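Long-range contacts in genome polyprotein (Chicken sicinivirus JSY, PDB 6QWT), which probably copies viral RNA as an RNA-dependent RNA polymerase, being the 3Dpol piece of a larger viral polyprotein: residues Y153-K158 against T172-A177; G10-V15 against F282-Y287. All coordinates share one frame; numbering follows the deposited sequence.

How the contacts relate
Leaving strand 2-5 near the N terminus, the chain runs as an irregular loop through residues 10-15, which meet residues 282-287, more than 260 residues later, in contact 2. Contact 1 opens and closes within that span: strand 152-157 departs, a short excursion holds strand 161-163 and helix 164-168, and strand 174-177 returns antiparallel beside it. Both contacts reach one mixed five-stranded sheet, contact 1 pairing an outermost strand with its neighbour and contact 2 laying the N-terminal loop against the turn between strands 277-282 and 285-290. They touch directly, His14 and Val15 packing on Phe156 while Phe282 and Tyr287 meet Thr155.

Contact 1 (Y153-K158 against T172-A177); sequences YTTFLK and TRLIEA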
loop_
_atom_site.group_PDB
_atom_site.type_symbol
_atom_site.label_atom_id
_atom_site.label_comp_id
_atom_site.label_asym_id
_atom_site.label_seq_id
_atom_site.Cartn_x
_atom_site.Cartn_y
_atom_site.Cartn_z
ATOM N N TYR A 153 11.834 9.009 9.241
ATOM C CA TYR A 153 11.160 7.722 9.137
ATOM C C TYR A 153 11.973 6.673 9.886
ATOM O O TYR A 153 13.198 6.612 9.743
ATOM C CB TYR A 153 11.002 7.303 7.672
ATOM C CG TYR A 153 9.970 8.086 6.886
ATOM C CD1 TYR A 153 8.662 7.624 6.758
ATOM C CD2 TYR A 153 10.307 9.281 6.261
ATOM C CE1 TYR A 153 7.715 8.343 6.032
ATOM C CE2 TYR A 153 9.373 10.002 5.537
ATOM C CZ TYR A 153 8.081 9.531 5.424
ATOM O OH TYR A 153 7.160 10.258 4.702
ATOM N N THR A 154 11.298 5.853 10.689
ATOM C CA THR A 154 11.931 4.684 11.291
ATOM C C THR A 154 11.838 3.513 10.323
ATOM O O THR A 154 10.746 3.172 9.861
ATOM C CB THR A 154 11.272 4.313 12.621
ATOM O OG1 THR A 154 9.869 4.100 12.418
ATOM C CG2 THR A 154 11.469 5.419 13.639
ATOM N N THR A 155 12.979 2.900 10.021
ATOM C CA THR A 155 13.065 1.820 9.043
ATOM C C THR A 155 13.309 0.492 9.751
ATOM O O THR A 155 14.205 0.390 10.594
ATOM C CB THR A 155 14.185 2.085 8.033
ATOM O OG1 THR A 155 13.964 3.348 7.393
ATOM C CG2 THR A 155 14.231 0.985 6.982
ATOM N N PHE A 156 12.519 -0.518 9.397
ATOM C CA PHE A 156 12.662 -1.859 9.942
ATOM C C PHE A 156 12.572 -2.883 8.819
ATOM O O PHE A 156 12.109 -2.590 7.714
ATOM C CB PHE A 156 11.583 -2.165 10.996
ATOM C CG PHE A 156 11.613 -1.245 12.185
ATOM C CD1 PHE A 156 12.670 -1.283 13.081
ATOM C CD2 PHE A 156 10.578 -0.350 12.412
ATOM C CE1 PHE A 156 12.698 -0.442 14.179
ATOM C CE2 PHE A 156 10.601 0.495 13.508
ATOM C CZ PHE A 156 11.662 0.448 14.391
ATOM N N LEU A 157 13.032 -4.093 9.116
ATOM C CA LEU A 157 12.769 -5.236 8.256
ATOM C C LEU A 157 11.354 -5.737 8.517
ATOM O O LEU A 157 10.950 -5.926 9.672
ATOM C CB LEU A 157 13.793 -6.340 8.515
ATOM C CG LEU A 157 15.253 -5.920 8.345
ATOM C CD1 LEU A 157 16.198 -7.034 8.772
ATOM C CD2 LEU A 157 15.517 -5.507 6.905
ATOM N N LYS A 158 10.591 -5.929 7.447
ATOM C CA LYS A 158 9.179 -6.263 7.591
ATOM C C LYS A 158 9.032 -7.727 7.984
ATOM O O LYS A 158 9.383 -8.627 7.213
ATOM C CB LYS A 158 8.413 -5.967 6.305
ATOM C CG LYS A 158 6.904 -6.105 6.481
ATOM C CD LYS A 158 6.112 -5.781 5.220
ATOM C CE LYS A 158 4.830 -5.039 5.594
ATOM N NZ LYS A 158 4.639 -3.854 4.717
ATOM N N THR A 172 13.898 -9.779 2.057
ATOM C CA THR A 172 12.851 -9.317 2.954
ATOM C C THR A 172 12.644 -7.821 2.764
ATOM O O THR A 172 13.605 -7.071 2.564
ATOM C CB THR A 172 13.198 -9.640 4.407
ATOM O OG1 THR A 172 13.990 -8.586 4.965
ATOM C CG2 THR A 172 13.975 -10.938 4.460
ATOM N N ARG A 173 11.385 -7.399 2.808
ATOM C CA ARG A 173 11.033 -6.025 2.500
ATOM C C ARG A 173 11.275 -5.122 3.706
ATOM O O ARG A 173 11.516 -5.577 4.829
ATOM C CB ARG A 173 9.574 -5.932 2.048
ATOM C CG ARG A 173 9.230 -6.845 0.880
ATOM C CD ARG A 173 7.885 -6.482 0.274
ATOM N NE ARG A 173 6.774 -6.950 1.096
ATOM C CZ ARG A 173 5.565 -6.399 1.097
ATOM N NH1 ARG A 173 5.313 -5.358 0.317
ATOM N NH2 ARG A 173 4.609 -6.889 1.878
ATOM N N LEU A 174 11.217 -3.820 3.455
ATOM C CA LEU A 174 11.345 -2.814 4.494
ATOM C C LEU A 174 9.975 -2.249 4.836
ATOM O O LEU A 174 9.109 -2.121 3.966
ATOM C CB LEU A 174 12.276 -1.685 4.049
ATOM C CG LEU A 174 13.713 -2.085 3.728
ATOM C CD1 LEU A 174 14.362 -1.030 2.847
ATOM C CD2 LEU A 174 14.505 -2.282 5.009
ATOM N N ILE A 175 9.777 -1.929 6.111
ATOM C CA ILE A 175 8.594 -1.214 6.572
ATOM C C ILE A 175 9.069 0.043 7.282
ATOM O O ILE A 175 9.924 -0.024 8.174
ATOM C CB ILE A 175 7.708 -2.088 7.484
ATOM C CG1 ILE A 175 6.565 -1.263 8.083
ATOM C CG2 ILE A 175 8.528 -2.766 8.572
ATOM C CD1 ILE A 175 5.573 -2.086 8.885
ATOM N N GLU A 176 8.540 1.191 6.864
ATOM C CA GLU A 176 8.992 2.482 7.362
ATOM C C GLU A 176 7.794 3.259 7.885
ATOM O O GLU A 176 6.757 3.328 7.220
ATOM C CB GLU A 176 9.719 3.269 6.262
ATOM C CG GLU A 176 10.592 2.391 5.364
ATOM C CD GLU A 176 11.717 3.154 4.688
ATOM O OE1 GLU A 176 11.771 3.163 3.439
ATOM O OE2 GLU A 176 12.552 3.743 5.407
ATOM N N ALA A 177 7.940 3.834 9.075
ATOM C CA ALA A 177 6.855 4.532 9.751
ATOM C C ALA A 177 7.246 5.983 9.994
ATOM O O ALA A 177 8.329 6.260 10.519
ATOM C CB ALA A 177 6.504 3.849 11.077
HETATM O O HOH W 1 9.560 -8.939 4.459
#
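Thr155 and Glu176 face each other as a non-hydrogen-bonded antiparallel pair, and similar first torsions turn them toward one another: OG1 of Thr155 (chi1 -57°) and CG of Glu176 both stand anti to their own carbonyl carbons. The two side chains then run side by side, and Thr155 OG1 donates to Glu176 OE2; the modelled separation is so short that its exact value is doubtful. OE2 is also hydrogen-bonded to His280 on strand 277-282, so the carboxylate reaches past strand 152-157 to the next strand but one. Thr155 CG2 also meets Leu174 CD2 at 3.8 Å, the two side chains crossing obliquely.

Reciprocal backbone bonds join Thr154 to Ala177 and Phe156 to Ile175. Ala177 O is gripped twice, by Thr154 N at 3.0 Å and by Thr154 OG1 at 3.3 Å, the two donors arriving from opposite faces of the carbonyl plane. Beyond the last paired residues, Lys158 N reaches Arg173 O at 2.8 Å, and a water links Lys158 O with Arg173 N.

Lys158 has CG anti to its backbone N (chi1 -171°) and CD anti in turn (chi2 179°), an extended start that carries CD over one face of the Arg173 guanidinium, 3.8 Å from NH2; the two cationic chains point the same way. NZ stays 4.2 Å from NH2; the salt bridge of Arg173 to Glu160 probably eases this repulsion. The antiparallel pair bounding the connection from Lys158 to Arg173 is consistent with motif F of the fingers in picornaviral polymerases, which in relatives lines the nucleotide entry channel.

Contact 2 (G10-V15 against F282-Y287); sequences GPPPHV and FGDQWY
Val15 and Phe282 set their side chains at about a right angle, with methyl CG2 over one face of the phenyl ring. CG2 lies 4.2 Å from the ring centroid and 18° off the normal, a CH-pi contact displaced toward the rim on the side of CD1 and CE1. In Phe282, CG stands anti to the backbone N (chi1 177°), and chi2 of 74° turns the ring face to the methyl; Phe55 meets the same ring edge-to-face.

Gly283, at the second position of a type II' turn, brings its backbone close to the proline run. Its CA approaches Pro13 O at 3.4 Å in a CA-H...O contact, while Pro12 CB lies 3.2 Å from Gly283 O. Pro12 and Asp284 point the same way side by side, Pro12 CG being 3.4 Å from Asp284 OD1. That oxygen sits in plane at the indole edge of Trp286, where it takes a weak, long hydrogen bond from NE1. The indole's benzo end reaches across instead to the backbone of the loop: CZ2 lies 3.3 Å from Gly10 O, and CH2 has Pro11 O near the ring plane.

The three consecutive prolines offer no backbone N-H, consistent with a loop held to the turn by van der Waals, CH-pi and CH...O contacts, while Asp284 OD1 is engaged with Trp286 in its own segment and Pro11 O bonds to Tyr112. The contact therefore probably relies on shape fit more than on directed bonds.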
loop_
_atom_site.group_PDB
_atom_site.type_symbol
_atom_site.label_atom_id
_atom_site.label_comp_id
_atom_site.label_asym_id
_atom_site.label_seq_id
_atom_site.Cartn_x
_atom_site.Cartn_y
_atom_site.Cartn_z
ATOM N N GLY A 10 19.304 11.712 17.368
ATOM C CA GLY A 10 19.253 11.373 18.769
ATOM C C GLY A 10 19.645 9.930 19.012
ATOM O O GLY A 10 20.389 9.326 18.231
ATOM N N PRO A 11 19.160 9.349 20.106
ATOM C CA PRO A 11 19.439 7.936 20.383
ATOM C C PRO A 11 18.832 7.051 19.310
ATOM O O PRO A 11 17.682 7.265 18.897
ATOM C CB PRO A 11 18.773 7.699 21.749
ATOM C CG PRO A 11 18.584 9.067 22.336
ATOM C CD PRO A 11 18.342 9.969 21.165
ATOM N N PRO A 12 19.570 6.057 18.825
ATOM C CA PRO A 12 19.060 5.215 17.741
ATOM C C PRO A 12 18.047 4.208 18.255
ATOM O O PRO A 12 18.135 3.753 19.407
ATOM C CB PRO A 12 20.324 4.521 17.216
ATOM C CG PRO A 12 21.227 4.461 18.396
ATOM C CD PRO A 12 20.950 5.705 19.204
ATOM N N PRO A 13 17.065 3.845 17.438
ATOM C CA PRO A 13 16.139 2.771 17.808
ATOM C C PRO A 13 16.733 1.402 17.495
ATOM O O PRO A 13 17.786 1.275 16.870
ATOM C CB PRO A 13 14.911 3.054 16.937
ATOM C CG PRO A 13 15.478 3.700 15.718
ATOM C CD PRO A 13 16.683 4.493 16.170
ATOM N N HIS A 14 16.029 0.366 17.946
ATOM C CA HIS A 14 16.466 -1.011 17.764
ATOM C C HIS A 14 15.660 -1.689 16.663
ATOM O O HIS A 14 14.433 -1.565 16.611
ATOM C CB HIS A 14 16.332 -1.805 19.065
ATOM C CG HIS A 14 16.600 -3.269 18.905
ATOM N ND1 HIS A 14 17.823 -3.761 18.499
ATOM C CD2 HIS A 14 15.802 -4.348 19.089
ATOM C CE1 HIS A 14 17.768 -5.079 18.441
ATOM N NE2 HIS A 14 16.553 -5.461 18.795
ATOM N N VAL A 15 16.358 -2.409 15.789
ATOM C CA VAL A 15 15.729 -3.170 14.712
ATOM C C VAL A 15 15.455 -4.578 15.235
ATOM O O VAL A 15 16.416 -5.316 15.516
ATOM C CB VAL A 15 16.612 -3.208 13.458
ATOM C CG1 VAL A 15 15.953 -4.037 12.365
ATOM C CG2 VAL A 15 16.903 -1.794 12.966
ATOM N N PHE A 282 17.704 3.517 10.368
ATOM C CA PHE A 282 17.630 2.059 10.388
ATOM C C PHE A 282 18.622 1.577 11.440
ATOM O O PHE A 282 19.813 1.414 11.152
ATOM C CB PHE A 282 17.940 1.483 9.008
ATOM C CG PHE A 282 17.953 -0.020 8.958
ATOM C CD1 PHE A 282 16.770 -0.741 8.994
ATOM C CD2 PHE A 282 19.148 -0.712 8.854
ATOM C CE1 PHE A 282 16.779 -2.122 8.937
ATOM C CE2 PHE A 282 19.165 -2.093 8.797
ATOM C CZ PHE A 282 17.980 -2.799 8.839
ATOM N N GLY A 283 18.141 1.354 12.657
ATOM C CA GLY A 283 19.060 1.048 13.741
ATOM C C GLY A 283 19.864 2.300 14.051
ATOM O O GLY A 283 19.310 3.363 14.360
ATOM N N ASP A 284 21.190 2.191 13.965
ATOM C CA ASP A 284 22.087 3.331 14.109
ATOM C C ASP A 284 22.575 3.850 12.758
ATOM O O ASP A 284 23.559 4.597 12.698
ATOM C CB ASP A 284 23.277 2.964 15.004
ATOM C CG ASP A 284 24.084 4.181 15.448
ATOM O OD1 ASP A 284 23.481 5.155 15.948
ATOM O OD2 ASP A 284 25.322 4.159 15.288
ATOM N N GLN A 285 21.908 3.462 11.671
ATOM C CA GLN A 285 22.239 3.938 10.332
ATOM C C GLN A 285 21.316 5.104 9.993
ATOM O O GLN A 285 20.108 4.919 9.804
ATOM C CB GLN A 285 22.112 2.816 9.305
ATOM C CG GLN A 285 22.987 1.609 9.593
ATOM C CD GLN A 285 24.465 1.953 9.625
ATOM O OE1 GLN A 285 25.049 2.337 8.611
ATOM N NE2 GLN A 285 25.079 1.811 10.794
ATOM N N TRP A 286 21.886 6.301 9.924
ATOM C CA TRP A 286 21.153 7.515 9.589
ATOM C C TRP A 286 21.491 7.920 8.161
ATOM O O TRP A 286 22.670 8.033 7.807
ATOM C CB TRP A 286 21.500 8.644 10.558
ATOM C CG TRP A 286 21.362 8.254 11.996
ATOM C CD1 TRP A 286 22.259 7.546 12.746
ATOM C CD2 TRP A 286 20.257 8.546 12.862
ATOM N NE1 TRP A 286 21.781 7.383 14.025
ATOM C CE2 TRP A 286 20.555 7.987 14.121
ATOM C CE3 TRP A 286 19.047 9.225 12.695
ATOM C CZ2 TRP A 286 19.686 8.088 15.207
ATOM C CZ3 TRP A 286 18.186 9.326 13.776
ATOM C CH2 TRP A 286 18.510 8.759 15.015
ATOM N N TYR A 287 20.461 8.135 7.345
ATOM C CA TYR A 287 20.679 8.429 5.936
ATOM C C TYR A 287 19.473 9.175 5.381
ATOM O O TYR A 287 18.399 9.206 5.987
ATOM C CB TYR A 287 20.946 7.150 5.131
ATOM C CG TYR A 287 19.826 6.138 5.203
ATOM C CD1 TYR A 287 19.732 5.248 6.266
ATOM C CD2 TYR A 287 18.858 6.076 4.208
ATOM C CE1 TYR A 287 18.705 4.323 6.338
ATOM C CE2 TYR A 287 17.827 5.154 4.270
ATOM C CZ TYR A 287 17.757 4.281 5.335
ATOM O OH TYR A 287 16.733 3.364 5.400
#